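Local structure of flagellar regulatory protein C (Vibrio cholerae, 4QHS) at residues A[27-38]-A[54-64]; A[100-108]-A[140-151]. The protein probably uses ATP hydrolysis by its AAA+ domain, which assembles as a heptamer, to activate sigma-54-dependent transcription of flagellar genes. One frame throughout, in Å; residues are numbered along the deposited sequence.

Contact 1 of 2, residues A[27-38]-A[54-64]; sequences LLALADKVAKTD and MSRYIHNASPR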
# COMPACT_ATOMS: atom_id res chain seq x y z
N LEU A 27 2.97 -10.77 -51.81
CA LEU A 27 3.35 -11.18 -50.49
C LEU A 27 3.77 -12.61 -50.50
O LEU A 27 4.80 -12.94 -49.97
CB LEU A 27 2.16 -11.08 -49.57
CG LEU A 27 2.10 -10.02 -48.52
CD1 LEU A 27 3.43 -9.83 -47.91
CD2 LEU A 27 1.65 -8.78 -49.15
N LEU A 28 2.96 -13.46 -51.09
CA LEU A 28 3.25 -14.89 -51.13
C LEU A 28 4.57 -15.20 -51.84
O LEU A 28 5.30 -16.10 -51.43
CB LEU A 28 2.12 -15.67 -51.79
CG LEU A 28 0.98 -16.15 -50.87
CD1 LEU A 28 1.47 -16.38 -49.44
CD2 LEU A 28 -0.19 -15.18 -50.88
N ALA A 29 4.88 -14.46 -52.90
CA ALA A 29 6.18 -14.61 -53.57
C ALA A 29 7.34 -14.20 -52.65
O ALA A 29 8.41 -14.79 -52.70
CB ALA A 29 6.22 -13.79 -54.83
N LEU A 30 7.12 -13.19 -51.80
CA LEU A 30 8.15 -12.84 -50.81
C LEU A 30 8.27 -13.98 -49.80
O LEU A 30 9.37 -14.42 -49.44
CB LEU A 30 7.82 -11.52 -50.11
CG LEU A 30 8.49 -10.22 -50.56
CD1 LEU A 30 9.41 -10.44 -51.71
CD2 LEU A 30 7.47 -9.16 -50.93
N ALA A 31 7.11 -14.45 -49.36
CA ALA A 31 7.07 -15.55 -48.43
C ALA A 31 7.85 -16.76 -48.98
O ALA A 31 8.70 -17.32 -48.28
CB ALA A 31 5.63 -15.92 -48.13
N ASP A 32 7.60 -17.12 -50.24
CA ASP A 32 8.31 -18.25 -50.85
C ASP A 32 9.82 -18.09 -50.75
O ASP A 32 10.55 -19.06 -50.51
CB ASP A 32 7.90 -18.42 -52.32
CG ASP A 32 6.53 -19.05 -52.49
OD1 ASP A 32 6.08 -19.76 -51.57
OD2 ASP A 32 5.92 -18.85 -53.56
N LYS A 33 10.28 -16.87 -50.90
CA LYS A 33 11.67 -16.58 -50.73
C LYS A 33 12.18 -16.84 -49.32
O LYS A 33 13.12 -17.57 -49.18
CB LYS A 33 12.01 -15.16 -51.16
CG LYS A 33 12.56 -15.06 -52.54
CD LYS A 33 12.59 -13.65 -53.03
CE LYS A 33 13.29 -13.53 -54.34
NZ LYS A 33 13.29 -12.15 -54.79
N VAL A 34 11.58 -16.26 -48.29
CA VAL A 34 12.07 -16.52 -46.92
C VAL A 34 11.98 -17.97 -46.56
O VAL A 34 12.86 -18.50 -45.87
CB VAL A 34 11.29 -15.82 -45.77
CG1 VAL A 34 12.20 -14.90 -44.97
CG2 VAL A 34 10.00 -15.20 -46.23
N ALA A 35 10.88 -18.58 -46.98
CA ALA A 35 10.54 -19.94 -46.56
C ALA A 35 11.71 -20.86 -46.84
O ALA A 35 12.05 -21.69 -46.01
CB ALA A 35 9.28 -20.42 -47.25
N LYS A 36 12.34 -20.68 -47.97
CA LYS A 36 13.46 -21.49 -48.34
C LYS A 36 14.64 -21.33 -47.41
O LYS A 36 15.51 -22.16 -47.40
CB LYS A 36 13.85 -21.22 -49.78
CG LYS A 36 12.92 -21.88 -50.75
CD LYS A 36 12.34 -20.91 -51.74
CE LYS A 36 12.60 -21.32 -53.18
NZ LYS A 36 13.75 -20.59 -53.79
N THR A 37 14.65 -20.28 -46.61
CA THR A 37 15.72 -20.08 -45.64
C THR A 37 15.31 -20.38 -44.21
O THR A 37 14.24 -20.83 -43.96
CB THR A 37 16.26 -18.67 -45.71
OG1 THR A 37 15.46 -17.80 -44.93
CG2 THR A 37 16.26 -18.19 -47.11
N ASP A 38 16.20 -20.11 -43.27
CA ASP A 38 15.96 -20.35 -41.87
C ASP A 38 15.70 -19.08 -41.10
O ASP A 38 15.61 -19.10 -39.90
CB ASP A 38 17.15 -21.06 -41.25
CG ASP A 38 16.93 -22.54 -41.07
OD1 ASP A 38 15.82 -23.03 -41.25
OD2 ASP A 38 17.89 -23.24 -40.74
N MET A 54 -0.66 -17.99 -43.46
CA MET A 54 0.54 -17.55 -44.16
C MET A 54 1.79 -18.15 -43.51
O MET A 54 2.73 -18.56 -44.20
CB MET A 54 0.61 -16.02 -44.16
CG MET A 54 2.01 -15.44 -44.06
SD MET A 54 2.68 -14.91 -45.63
CE MET A 54 2.83 -13.16 -45.32
N SER A 55 1.78 -18.21 -42.19
CA SER A 55 2.86 -18.84 -41.44
C SER A 55 2.90 -20.35 -41.68
O SER A 55 3.98 -20.96 -41.76
CB SER A 55 2.68 -18.54 -39.95
OG SER A 55 1.32 -18.23 -39.70
N ARG A 56 1.73 -20.96 -41.80
CA ARG A 56 1.68 -22.39 -42.05
C ARG A 56 2.13 -22.64 -43.49
O ARG A 56 2.76 -23.66 -43.79
CB ARG A 56 0.28 -22.94 -41.79
CG ARG A 56 0.23 -24.44 -41.50
CD ARG A 56 -1.02 -24.82 -40.71
NE ARG A 56 -1.10 -24.11 -39.44
CZ ARG A 56 -2.07 -23.25 -39.12
NH1 ARG A 56 -3.05 -23.00 -39.98
NH2 ARG A 56 -2.06 -22.65 -37.93
N TYR A 57 1.83 -21.69 -44.36
CA TYR A 57 2.29 -21.74 -45.74
C TYR A 57 3.82 -21.68 -45.79
O TYR A 57 4.46 -22.39 -46.55
CB TYR A 57 1.69 -20.59 -46.53
CG TYR A 57 2.21 -20.44 -47.93
CD1 TYR A 57 3.41 -19.79 -48.19
CD2 TYR A 57 1.49 -20.93 -49.01
CE1 TYR A 57 3.88 -19.65 -49.47
CE2 TYR A 57 1.95 -20.78 -50.30
CZ TYR A 57 3.15 -20.15 -50.53
OH TYR A 57 3.61 -20.01 -51.82
N ILE A 58 4.39 -20.82 -44.96
CA ILE A 58 5.83 -20.69 -44.94
C ILE A 58 6.47 -22.02 -44.51
O ILE A 58 7.43 -22.48 -45.14
CB ILE A 58 6.26 -19.54 -44.02
CG1 ILE A 58 5.95 -18.21 -44.71
CG2 ILE A 58 7.74 -19.65 -43.68
CD1 ILE A 58 6.22 -16.98 -43.89
N HIS A 59 5.92 -22.63 -43.46
CA HIS A 59 6.40 -23.91 -42.95
C HIS A 59 6.44 -24.96 -44.05
O HIS A 59 7.45 -25.63 -44.24
CB HIS A 59 5.51 -24.40 -41.81
CG HIS A 59 5.95 -25.70 -41.22
ND1 HIS A 59 7.00 -25.79 -40.32
CD2 HIS A 59 5.48 -26.96 -41.38
CE1 HIS A 59 7.15 -27.05 -39.96
NE2 HIS A 59 6.24 -27.78 -40.58
N ASN A 60 5.33 -25.08 -44.77
CA ASN A 60 5.20 -26.11 -45.79
C ASN A 60 6.06 -25.84 -47.01
O ASN A 60 6.37 -26.76 -47.76
CB ASN A 60 3.73 -26.25 -46.22
CG ASN A 60 2.83 -26.66 -45.06
OD1 ASN A 60 3.22 -27.46 -44.21
ND2 ASN A 60 1.63 -26.11 -45.02
N ALA A 61 6.48 -24.59 -47.21
CA ALA A 61 7.31 -24.27 -48.37
C ALA A 61 8.79 -24.40 -48.02
O ALA A 61 9.65 -24.33 -48.88
CB ALA A 61 7.00 -22.88 -48.88
N SER A 62 9.06 -24.58 -46.74
CA SER A 62 10.43 -24.60 -46.24
C SER A 62 10.90 -26.04 -46.14
O SER A 62 10.09 -26.96 -46.09
CB SER A 62 10.50 -23.90 -44.87
OG SER A 62 10.15 -24.79 -43.85
N PRO A 63 12.22 -26.26 -46.08
CA PRO A 63 12.74 -27.63 -45.91
C PRO A 63 12.32 -28.30 -44.59
O PRO A 63 12.52 -29.50 -44.43
CB PRO A 63 14.26 -27.42 -45.94
CG PRO A 63 14.45 -26.00 -45.50
CD PRO A 63 13.31 -25.27 -46.12
N ARG A 64 11.72 -27.56 -43.68
CA ARG A 64 11.31 -28.11 -42.39
C ARG A 64 9.87 -28.61 -42.41
O ARG A 64 9.31 -28.95 -41.37
CB ARG A 64 11.47 -27.05 -41.28
CG ARG A 64 12.78 -26.30 -41.40
CD ARG A 64 12.86 -25.17 -40.41
NE ARG A 64 13.15 -25.69 -39.09
CZ ARG A 64 14.37 -25.86 -38.61
NH1 ARG A 64 15.43 -25.55 -39.33
NH2 ARG A 64 14.52 -26.35 -37.40

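Contact 2 of 2, residues A[100-108]-A[140-151]; sequences ACPGKFEQA and RLGSRKSIKLDV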
# COMPACT_ATOMS: atom_id res chain seq x y z
N ALA A 100 6.80 -31.78 -14.13
CA ALA A 100 7.63 -31.31 -15.20
C ALA A 100 6.78 -31.19 -16.45
O ALA A 100 5.77 -31.83 -16.58
CB ALA A 100 8.75 -32.21 -15.41
N CYS A 101 7.18 -30.32 -17.35
CA CYS A 101 6.43 -30.04 -18.56
C CYS A 101 7.35 -29.39 -19.57
O CYS A 101 8.01 -28.46 -19.27
CB CYS A 101 5.26 -29.13 -18.23
SG CYS A 101 4.24 -28.58 -19.57
N PRO A 102 7.39 -29.90 -20.77
CA PRO A 102 8.27 -29.32 -21.77
C PRO A 102 7.68 -28.09 -22.39
O PRO A 102 6.49 -27.96 -22.48
CB PRO A 102 8.41 -30.44 -22.78
CG PRO A 102 7.22 -31.22 -22.62
CD PRO A 102 6.84 -31.17 -21.21
N GLY A 103 8.52 -27.18 -22.81
CA GLY A 103 8.06 -25.99 -23.48
C GLY A 103 7.68 -26.16 -24.93
O GLY A 103 7.89 -27.20 -25.52
N LYS A 104 7.16 -25.10 -25.50
CA LYS A 104 6.84 -25.07 -26.90
C LYS A 104 8.06 -25.11 -27.77
O LYS A 104 8.02 -25.68 -28.82
CB LYS A 104 6.05 -23.83 -27.23
CG LYS A 104 4.74 -23.75 -26.57
CD LYS A 104 3.81 -24.77 -27.06
CE LYS A 104 2.55 -24.10 -27.47
NZ LYS A 104 1.35 -24.87 -27.11
N PHE A 105 9.15 -24.56 -27.31
CA PHE A 105 10.36 -24.63 -28.08
C PHE A 105 10.85 -26.05 -28.18
O PHE A 105 11.36 -26.43 -29.18
CB PHE A 105 11.43 -23.73 -27.50
CG PHE A 105 11.22 -22.29 -27.77
CD1 PHE A 105 11.41 -21.79 -29.01
CD2 PHE A 105 10.82 -21.45 -26.79
CE1 PHE A 105 11.21 -20.50 -29.25
CE2 PHE A 105 10.63 -20.16 -27.05
CZ PHE A 105 10.82 -19.68 -28.27
N GLU A 106 10.68 -26.82 -27.13
CA GLU A 106 11.05 -28.24 -27.14
C GLU A 106 10.19 -29.03 -28.12
O GLU A 106 10.71 -29.85 -28.88
CB GLU A 106 10.91 -28.86 -25.75
CG GLU A 106 11.91 -28.42 -24.70
CD GLU A 106 11.59 -29.03 -23.34
OE1 GLU A 106 11.27 -28.26 -22.40
OE2 GLU A 106 11.64 -30.28 -23.21
N GLN A 107 8.91 -28.77 -28.14
CA GLN A 107 8.02 -29.48 -29.01
C GLN A 107 8.24 -29.17 -30.46
O GLN A 107 7.82 -29.91 -31.28
CB GLN A 107 6.59 -29.17 -28.67
CG GLN A 107 6.16 -29.63 -27.35
CD GLN A 107 4.93 -28.94 -26.92
OE1 GLN A 107 3.89 -29.06 -27.54
NE2 GLN A 107 5.02 -28.20 -25.86
N ALA A 108 8.89 -28.06 -30.75
CA ALA A 108 9.04 -27.56 -32.11
C ALA A 108 10.38 -27.97 -32.67
O ALA A 108 10.75 -27.56 -33.77
CB ALA A 108 8.91 -26.03 -32.14
N ARG A 140 14.30 -24.70 -18.95
CA ARG A 140 12.99 -24.75 -18.36
C ARG A 140 12.98 -23.92 -17.11
O ARG A 140 14.00 -23.75 -16.50
CB ARG A 140 12.61 -26.18 -18.04
CG ARG A 140 12.10 -26.99 -19.19
CD ARG A 140 11.96 -28.39 -18.78
NE ARG A 140 11.58 -29.27 -19.86
CZ ARG A 140 11.28 -30.54 -19.70
NH1 ARG A 140 11.34 -31.07 -18.52
NH2 ARG A 140 10.94 -31.27 -20.72
N LEU A 141 11.81 -23.42 -16.72
CA LEU A 141 11.69 -22.69 -15.47
C LEU A 141 12.10 -23.60 -14.31
O LEU A 141 11.68 -24.76 -14.25
CB LEU A 141 10.26 -22.17 -15.25
CG LEU A 141 9.71 -21.07 -16.16
CD1 LEU A 141 8.32 -20.65 -15.67
CD2 LEU A 141 10.61 -19.86 -16.21
N GLY A 142 12.92 -23.06 -13.41
CA GLY A 142 13.35 -23.79 -12.24
C GLY A 142 14.35 -24.88 -12.56
O GLY A 142 14.41 -25.90 -11.87
N SER A 143 15.13 -24.67 -13.61
CA SER A 143 16.19 -25.60 -14.00
C SER A 143 17.39 -24.84 -14.54
O SER A 143 17.24 -23.74 -15.06
CB SER A 143 15.69 -26.60 -15.04
OG SER A 143 16.78 -27.18 -15.76
N ARG A 144 18.57 -25.39 -14.46
CA ARG A 144 19.66 -24.72 -15.12
C ARG A 144 20.27 -25.57 -16.21
O ARG A 144 21.32 -25.26 -16.70
CB ARG A 144 20.67 -24.16 -14.12
CG ARG A 144 20.04 -23.59 -12.84
CD ARG A 144 20.05 -22.04 -12.76
NE ARG A 144 19.72 -21.52 -11.42
CZ ARG A 144 19.22 -20.31 -11.16
NH1 ARG A 144 18.97 -19.46 -12.13
NH2 ARG A 144 18.97 -19.94 -9.92
N LYS A 145 19.58 -26.61 -16.62
CA LYS A 145 20.02 -27.36 -17.78
C LYS A 145 19.50 -26.68 -19.05
O LYS A 145 18.32 -26.38 -19.17
CB LYS A 145 19.54 -28.80 -17.71
CG LYS A 145 20.27 -29.72 -18.66
CD LYS A 145 20.19 -31.14 -18.17
CE LYS A 145 18.76 -31.63 -18.22
NZ LYS A 145 18.28 -31.62 -19.63
N SER A 146 20.40 -26.40 -19.98
CA SER A 146 19.97 -25.84 -21.25
C SER A 146 19.79 -26.94 -22.29
O SER A 146 20.64 -27.81 -22.45
CB SER A 146 20.95 -24.78 -21.74
OG SER A 146 22.19 -25.36 -22.11
N ILE A 147 18.66 -26.91 -22.98
CA ILE A 147 18.39 -27.82 -24.09
C ILE A 147 18.76 -27.15 -25.42
O ILE A 147 18.29 -26.05 -25.72
CB ILE A 147 16.90 -28.25 -24.12
CG1 ILE A 147 16.52 -28.98 -22.84
CG2 ILE A 147 16.61 -29.13 -25.32
CD1 ILE A 147 15.50 -28.24 -22.00
N LYS A 148 19.62 -27.81 -26.19
CA LYS A 148 19.98 -27.36 -27.53
C LYS A 148 18.75 -27.28 -28.42
O LYS A 148 17.93 -28.21 -28.43
CB LYS A 148 21.01 -28.30 -28.14
CG LYS A 148 22.26 -27.61 -28.64
CD LYS A 148 23.33 -27.57 -27.55
CE LYS A 148 24.08 -28.90 -27.45
NZ LYS A 148 25.10 -28.89 -26.36
N LEU A 149 18.66 -26.25 -29.24
CA LEU A 149 17.52 -26.04 -30.10
C LEU A 149 17.85 -25.97 -31.57
O LEU A 149 18.90 -25.54 -31.95
CB LEU A 149 16.82 -24.77 -29.70
CG LEU A 149 15.93 -24.80 -28.48
CD1 LEU A 149 15.32 -23.48 -28.25
CD2 LEU A 149 14.87 -25.81 -28.67
N ASP A 150 16.92 -26.41 -32.38
CA ASP A 150 16.99 -26.36 -33.84
C ASP A 150 15.59 -26.02 -34.34
O ASP A 150 14.85 -26.91 -34.77
CB ASP A 150 17.49 -27.68 -34.43
CG ASP A 150 17.45 -27.71 -35.97
OD1 ASP A 150 17.75 -26.68 -36.61
OD2 ASP A 150 17.13 -28.77 -36.54
N VAL A 151 15.22 -24.75 -34.26
CA VAL A 151 13.84 -24.32 -34.43
C VAL A 151 13.75 -23.01 -35.23
O VAL A 151 14.43 -22.03 -34.94
CB VAL A 151 13.14 -24.12 -33.05
CG1 VAL A 151 11.73 -23.55 -33.22
CG2 VAL A 151 13.10 -25.43 -32.25

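Contact 1 of 2, residues A[27-38]-A[54-64]
Two helices of the AAA+ alpha/beta core, 23-35 and the P-loop-following 51-61, pack through L28, A31 and A35 against M54, Y57, I58 and A61. Their local axes approach to 8.6 Å and cross at -45°. Small residues permit this: A31 CB rests against M54 SD and, beside it, I58 CG1, and A35 CB meets A61 CB at 3.7 Å. L28 places CD1 over the centre of one face of the Y57 ring, 4.1 Å from the centroid, a CH-pi contact. With CG anti to the backbone N (chi1 173°), Y57 reaches across to D32, whose OD1 lies at the ring edge and accepts from Y57 OH; the 2.5 Å modelled between these oxygens is very short, so its exact value is doubtful. Toward the C-terminal ends of both segments the backbones draw together, with A35 CA 4.7 Å from S62 CA. S62 OG forms an ST turn with R64 N and also donates to H59 O. R64 NH1 makes a weak, bent salt bridge to D38 OD1 (3.2 Å, 133°), while R64 NE bonds G111 O more firmly. I58 packs on V41 of strand 41-44, M54 on L183 of strand 182-184, and V34 on I246 of a neighbouring subunit.

Contact 2 of 2, residues A[100-108]-A[140-151]
R140 meets A100, C101, P102 and E106, joining the foot of the GAFTGA-bearing loop, L1 of sigma-54 activators, to the hairpin of strands 137-139 and 146-148. A100 CB lies 4.2 Å from R140 NH1. Next, C101 O and P102 N sit over one guanidinium face, both offset toward its rim, and P102 CB touches R140 NH2 at 3.4 Å. G103, the N-cap of helix 104-107, gives its N-H to E106 OE1 (3.0 Å), as in the side-chain-to-backbone half of a capping box. F105 puts CB against L149 CD1, 4.0 Å away. E106 then carries the main polar contact: R140 NE donates almost straight to OE1 (2.8 Å, 174°) and NH2 to the syn lone pair of OE2 (2.8 Å), a side-on, two-pronged grip with the carboxylate and guanidinium planes 30° apart. The extended chain of R140 from CG to NE presents that edge. At A108, CB packs on V151 CG1 at 3.9 Å. Because G103 N meets OE1 from above the carboxylate plane and R140 NE comes much closer to that plane, E106 is held from two directions. R140's charge, with the G103 N-H, probably favours ionised E106; the two-nitrogen grip and the NH1 bridge to E90 hold the guanidinium's rotation.

How the contacts relate
Contact 1 lies nearer the middle of the chain, its centre about 14 Å from the chain centre, against about 22 Å for contact 2; the two contact centres are about 25 Å apart. Both remain partly buried. Contact 1 joins two helices and buries 600 Å², largely by apolar packing with polar pairs at its margins. Contact 2 buries 428 Å² between a short strand-helix element and a hairpin, and its main polar link is a charged pair, beside apolar contacts toward I113 of strand 112-116. The contacts meet where R64 NH2 of contact 1 faces D150 OD1 of contact 2, a long and weak ion pair at 3.3 Å.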